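PDB 4E74: plexin-A4 from Homo sapiens, which probably binds Rho-family GTPases through this cytoplasmic domain as part of plexin receptor signalling. Local coordinates for residues 12-20 with 98-109. Sequence-based numbering, arbitrary orientation. Where two conformers were deposited one is given.
Sequences KTLVLSCVS and LAHYQVPDGSVV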
ATOM      1  N   LYS A  12      10.018 -12.690 -19.080  1.00 19.14           N
ATOM      2  CA  LYS A  12      10.911 -11.683 -19.583  1.00 18.16           C
ATOM      3  C   LYS A  12      10.492 -10.286 -19.132  1.00 18.01           C
ATOM      4  O   LYS A  12       9.296 -10.021 -18.947  1.00 18.07           O
ATOM      5  CB  LYS A  12      10.951 -11.680 -21.111  1.00 21.66           C
ATOM      6  CG  LYS A  12      11.365 -13.009 -21.734  1.00 24.13           C
ATOM      7  CD  LYS A  12      11.688 -12.789 -23.208  1.00 28.65           C
ATOM      8  CE  LYS A  12      12.000 -14.090 -23.931  1.00 31.68           C
ATOM      9  NZ  LYS A  12      13.239 -14.716 -23.419  1.00 35.15           N
ATOM     10  N   THR A  13      11.450  -9.359 -19.031  1.00 16.18           N
ATOM     11  CA  THR A  13      11.143  -7.971 -18.691  1.00 15.84           C
ATOM     12  C   THR A  13      10.828  -7.154 -19.935  1.00 15.87           C
ATOM     13  O   THR A  13      11.322  -7.397 -21.034  1.00 15.56           O
ATOM     14  CB  THR A  13      12.295  -7.241 -17.936  1.00 16.65           C
ATOM     15  OG1 THR A  13      13.473  -7.179 -18.750  1.00 15.25           O
ATOM     16  CG2 THR A  13      12.567  -7.941 -16.654  1.00 16.32           C
ATOM     17  N   LEU A  14       9.981  -6.131 -19.758  1.00 16.05           N
ATOM     18  CA  LEU A  14       9.843  -5.071 -20.739  1.00 15.40           C
ATOM     19  C   LEU A  14       9.640  -3.723 -20.021  1.00 14.51           C
ATOM     20  O   LEU A  14       9.395  -3.695 -18.803  1.00 15.23           O
ATOM     21  CB  LEU A  14       8.684  -5.324 -21.770  1.00 15.89           C
ATOM     22  CG  LEU A  14       7.264  -5.236 -21.233  1.00 16.52           C
ATOM     23  CD1 LEU A  14       6.284  -4.979 -22.402  1.00 18.65           C
ATOM     24  CD2 LEU A  14       6.858  -6.460 -20.425  1.00 17.47           C
ATOM     25  N   VAL A  15       9.823  -2.649 -20.754  1.00 15.54           N
ATOM     26  CA  VAL A  15       9.615  -1.291 -20.263  1.00 16.34           C
ATOM     27  C   VAL A  15       8.299  -0.701 -20.798  1.00 16.98           C
ATOM     28  O   VAL A  15       8.068  -0.716 -22.017  1.00 17.70           O
ATOM     29  CB  VAL A  15      10.781  -0.370 -20.632  1.00 16.94           C
ATOM     30  CG1 VAL A  15      10.551   1.061 -20.157  1.00 18.61           C
ATOM     31  CG2 VAL A  15      12.127  -0.920 -20.072  1.00 18.74           C
ATOM     32  N   LEU A  16       7.536  -0.057 -19.903  1.00 16.67           N
ATOM     33  CA  LEU A  16       6.392   0.793 -20.300  1.00 16.03           C
ATOM     34  C   LEU A  16       6.724   2.220 -19.960  1.00 16.60           C
ATOM     35  O   LEU A  16       7.288   2.475 -18.888  1.00 17.42           O
ATOM     36  CB  LEU A  16       5.154   0.368 -19.579  1.00 16.75           C
ATOM     37  CG  LEU A  16       4.660  -1.037 -19.880  1.00 16.56           C
ATOM     38  CD1 LEU A  16       3.399  -1.344 -19.059  1.00 16.53           C
ATOM     39  CD2 LEU A  16       4.412  -1.187 -21.386  1.00 16.52           C
ATOM     40  N   SER A  17       6.365   3.158 -20.835  1.00 17.11           N
ATOM     41  CA  SER A  17       6.566   4.583 -20.597  1.00 17.40           C
ATOM     42  C   SER A  17       5.265   5.144 -20.025  1.00 18.54           C
ATOM     43  O   SER A  17       4.294   5.270 -20.778  1.00 16.00           O
ATOM     44  CB  SER A  17       6.964   5.257 -21.897  1.00 19.56           C
ATOM     45  OG  SER A  17       7.374   6.571 -21.640  1.00 23.44           O
ATOM     46  N   CYS A  18       5.210   5.451 -18.721  1.00 17.88           N
ATOM     47  CA  CYS A  18       3.976   5.767 -18.028  0.70 18.53           C
ATOM     48  C   CYS A  18       3.730   7.295 -17.941  1.00 19.85           C
ATOM     49  O   CYS A  18       4.594   8.036 -17.453  1.00 19.31           O
ATOM     50  CB  CYS A  18       4.056   5.085 -16.639  0.70 19.23           C
ATOM     51  SG  CYS A  18       4.487   3.312 -16.760  0.70 20.07           S
ATOM     52  N   VAL A  19       2.574   7.736 -18.397  1.00 19.59           N
ATOM     53  CA  VAL A  19       2.198   9.138 -18.350  1.00 22.23           C
ATOM     54  C   VAL A  19       2.053   9.562 -16.886  1.00 25.85           C
ATOM     55  O   VAL A  19       1.500   8.818 -16.055  1.00 22.40           O
ATOM     56  CB  VAL A  19       0.877   9.341 -19.107  1.00 24.57           C
ATOM     57  CG1 VAL A  19       0.380  10.769 -18.929  1.00 25.87           C
ATOM     58  CG2 VAL A  19       1.070   8.979 -20.600  1.00 23.13           C
ATOM     59  N   SER A  20       2.592  10.743 -16.577  1.00 31.83           N
ATOM     60  CA  SER A  20       2.544  11.276 -15.212  0.50 35.35           C
ATOM     61  C   SER A  20       1.103  11.592 -14.789  1.00 37.59           C
ATOM     62  O   SER A  20       0.304  12.102 -15.585  1.00 37.72           O
ATOM     63  CB  SER A  20       3.432  12.517 -15.067  0.50 35.93           C
ATOM     64  OG  SER A  20       4.777  12.146 -14.811  0.50 37.97           O
ATOM     65  N   LEU A  98       0.572  -8.693 -20.453  1.00 14.20           N
ATOM     66  CA  LEU A  98       0.996  -7.857 -21.554  1.00 15.73           C
ATOM     67  C   LEU A  98       1.337  -8.721 -22.788  1.00 16.81           C
ATOM     68  O   LEU A  98       1.168  -8.281 -23.928  1.00 18.05           O
ATOM     69  CB  LEU A  98       2.171  -6.947 -21.194  1.00 15.79           C
ATOM     70  CG  LEU A  98       1.853  -5.820 -20.183  1.00 16.40           C
ATOM     71  CD1 LEU A  98       3.121  -5.206 -19.645  1.00 17.52           C
ATOM     72  CD2 LEU A  98       0.950  -4.750 -20.779  1.00 16.11           C
ATOM     73  N   ALA A  99       1.886  -9.923 -22.548  1.00 17.03           N
ATOM     74  CA  ALA A  99       2.203 -10.845 -23.667  1.00 17.46           C
ATOM     75  C   ALA A  99       0.930 -11.252 -24.383  1.00 17.26           C
ATOM     76  O   ALA A  99       0.925 -11.354 -25.618  1.00 18.88           O
ATOM     77  CB  ALA A  99       2.972 -12.072 -23.165  1.00 17.80           C
ATOM     78  N   HIS A 100      -0.134 -11.491 -23.628  1.00 16.61           N
ATOM     79  CA  HIS A 100      -1.465 -11.774 -24.216  1.00 16.73           C
ATOM     80  C   HIS A 100      -1.902 -10.721 -25.198  1.00 18.23           C
ATOM     81  O   HIS A 100      -2.421 -11.031 -26.319  1.00 18.06           O
ATOM     82  CB  HIS A 100      -2.471 -11.916 -23.097  1.00 16.96           C
ATOM     83  CG  HIS A 100      -3.898 -11.999 -23.558  1.00 18.52           C
ATOM     84  ND1 HIS A 100      -4.463 -13.170 -23.996  1.00 20.01           N
ATOM     85  CD2 HIS A 100      -4.886 -11.024 -23.637  1.00 19.00           C
ATOM     86  CE1 HIS A 100      -5.764 -12.927 -24.331  1.00 19.85           C
ATOM     87  NE2 HIS A 100      -6.023 -11.625 -24.119  1.00 19.05           N
ATOM     88  N   TYR A 101      -1.706  -9.467 -24.835  1.00 17.53           N
ATOM     89  CA  TYR A 101      -2.093  -8.340 -25.693  1.00 16.50           C
ATOM     90  C   TYR A 101      -1.049  -7.912 -26.731  1.00 17.78           C
ATOM     91  O   TYR A 101      -1.290  -7.022 -27.538  1.00 18.27           O
ATOM     92  CB  TYR A 101      -2.460  -7.128 -24.824  1.00 16.44           C
ATOM     93  CG  TYR A 101      -3.758  -7.199 -24.024  1.00 15.59           C
ATOM     94  CD1 TYR A 101      -5.016  -7.088 -24.656  1.00 15.86           C
ATOM     95  CD2 TYR A 101      -3.749  -7.243 -22.640  1.00 15.17           C
ATOM     96  CE1 TYR A 101      -6.175  -7.084 -23.909  1.00 14.57           C
ATOM     97  CE2 TYR A 101      -4.896  -7.242 -21.870  1.00 14.85           C
ATOM     98  CZ  TYR A 101      -6.134  -7.122 -22.510  1.00 14.69           C
ATOM     99  OH  TYR A 101      -7.297  -7.053 -21.801  1.00 15.49           O
ATOM    100  N   GLN A 102       0.135  -8.560 -26.698  1.00 17.62           N
ATOM    101  CA  GLN A 102       1.215  -8.289 -27.615  1.00 17.46           C
ATOM    102  C   GLN A 102       1.670  -6.837 -27.555  1.00 16.71           C
ATOM    103  O   GLN A 102       1.973  -6.178 -28.558  1.00 18.00           O
ATOM    104  CB  GLN A 102       0.844  -8.750 -29.049  1.00 20.00           C
ATOM    105  CG  GLN A 102       0.598 -10.236 -29.130  1.00 21.81           C
ATOM    106  CD  GLN A 102       0.315 -10.683 -30.561  1.00 25.48           C
ATOM    107  OE1 GLN A 102      -0.599 -10.189 -31.182  1.00 29.83           O
ATOM    108  NE2 GLN A 102       1.124 -11.616 -31.084  1.00 30.93           N
ATOM    109  N   VAL A 103       1.816  -6.335 -26.306  1.00 15.74           N
ATOM    110  CA  VAL A 103       2.270  -4.973 -26.105  1.00 16.05           C
ATOM    111  C   VAL A 103       3.792  -4.887 -26.297  1.00 16.77           C
ATOM    112  O   VAL A 103       4.506  -5.577 -25.613  1.00 18.07           O
ATOM    113  CB  VAL A 103       1.881  -4.460 -24.698  1.00 15.99           C
ATOM    114  CG1 VAL A 103       2.428  -3.068 -24.492  1.00 17.34           C
ATOM    115  CG2 VAL A 103       0.345  -4.484 -24.546  1.00 15.55           C
ATOM    116  N   PRO A 104       4.268  -4.062 -27.255  1.00 17.57           N
ATOM    117  CA  PRO A 104       5.700  -3.933 -27.510  1.00 18.52           C
ATOM    118  C   PRO A 104       6.459  -3.245 -26.405  1.00 18.11           C
ATOM    119  O   PRO A 104       5.885  -2.406 -25.687  1.00 16.91           O
ATOM    120  CB  PRO A 104       5.771  -3.046 -28.752  1.00 19.52           C
ATOM    121  CG  PRO A 104       4.452  -3.133 -29.410  1.00 19.75           C
ATOM    122  CD  PRO A 104       3.453  -3.415 -28.308  1.00 17.82           C
ATOM    123  N   ASP A 105       7.754  -3.563 -26.278  1.00 19.06           N
ATOM    124  CA  ASP A 105       8.596  -2.854 -25.337  1.00 18.76           C
ATOM    125  C   ASP A 105       8.592  -1.370 -25.679  1.00 18.34           C
ATOM    126  O   ASP A 105       8.584  -0.980 -26.877  1.00 19.37           O
ATOM    127  CB  ASP A 105      10.038  -3.407 -25.389  1.00 20.20           C
ATOM    128  CG  ASP A 105      11.012  -2.630 -24.475  1.00 23.09           C
ATOM    129  OD1 ASP A 105      11.021  -2.865 -23.280  1.00 22.22           O
ATOM    130  OD2 ASP A 105      11.781  -1.769 -24.980  1.00 28.77           O
ATOM    131  N   GLY A 106       8.547  -0.511 -24.647  1.00 17.70           N
ATOM    132  CA  GLY A 106       8.539   0.907 -24.831  1.00 17.34           C
ATOM    133  C   GLY A 106       7.188   1.570 -25.078  1.00 17.61           C
ATOM    134  O   GLY A 106       7.099   2.793 -25.221  1.00 18.38           O
ATOM    135  N   SER A 107       6.139   0.774 -25.088  1.00 16.00           N
ATOM    136  CA  SER A 107       4.772   1.314 -25.275  1.00 15.77           C
ATOM    137  C   SER A 107       4.426   2.350 -24.192  1.00 16.73           C
ATOM    138  O   SER A 107       4.798   2.211 -23.009  1.00 17.03           O
ATOM    139  CB  SER A 107       3.766   0.167 -25.216  1.00 16.30           C
ATOM    140  OG  SER A 107       3.943  -0.737 -26.314  1.00 16.43           O
ATOM    141  N   VAL A 108       3.632   3.340 -24.606  1.00 14.32           N
ATOM    142  CA  VAL A 108       3.134   4.415 -23.727  1.00 15.10           C
ATOM    143  C   VAL A 108       1.835   3.954 -23.083  1.00 14.49           C
ATOM    144  O   VAL A 108       0.941   3.441 -23.758  1.00 13.90           O
ATOM    145  CB  VAL A 108       2.877   5.726 -24.490  1.00 15.78           C
ATOM    146  CG1 VAL A 108       2.323   6.822 -23.543  1.00 17.17           C
ATOM    147  CG2 VAL A 108       4.146   6.219 -25.183  1.00 16.99           C
ATOM    148  N   VAL A 109       1.714   4.133 -21.767  1.00 13.81           N
ATOM    149  CA  VAL A 109       0.548   3.717 -21.002  1.00 13.59           C
ATOM    150  C   VAL A 109       0.176   4.794 -20.001  1.00 13.92           C
ATOM    151  O   VAL A 109       1.031   5.647 -19.668  1.00 14.97           O
ATOM    152  CB  VAL A 109       0.710   2.377 -20.244  1.00 13.91           C
ATOM    153  CG1 VAL A 109       1.075   1.230 -21.197  1.00 13.60           C
ATOM    154  CG2 VAL A 109       1.764   2.508 -19.122  1.00 13.11           C
TER
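Leu98 meets the strand 13-18 with one methyl: its CD1 packs tip to tip on Leu16 CD1 at 3.9 Å and also touches Leu14 CD2, while both Leu98 and Leu16 also touch Val42 of helix 39-50. After the Schellman motif that ends the short helix at Gln102, Val103 sets CG1 against Leu16 CD2, and its carbonyl O lies beside Leu14 CD1. Asp105 then takes the place of a backbone acceptor. With CG anti to its own N (chi1 176°), Asp105 brings OD1 to 2.8 Å from Val15 N, which meets it on the anti side and 29° out of the carboxylate plane. Gly106 N returns a bond of 2.7 Å to Val15 O, in the carbonyl plane, so both polar backbone atoms of Val15 are gripped by the type II turn 104-107. That turn is braced from within, since Pro104 O accepts both the N and the OG of Ser107, the latter at 2.6 Å. From Ser107 onward the pairing is regular: Ser107 O receives Ser17 N, Val109 N binds Ser17 O, and Val109 O takes Val19 N at 2.9 Å. Val108 CG1 crosses Val19 CG2, and Val109 meets Leu16 at about a right angle, its CG2 4.0 Å from Leu16 CB. This parallel pairing of the first and last strands at the centre of a mixed 2-1-5-3-4 sheet is the hallmark of the ubiquitin-like fold.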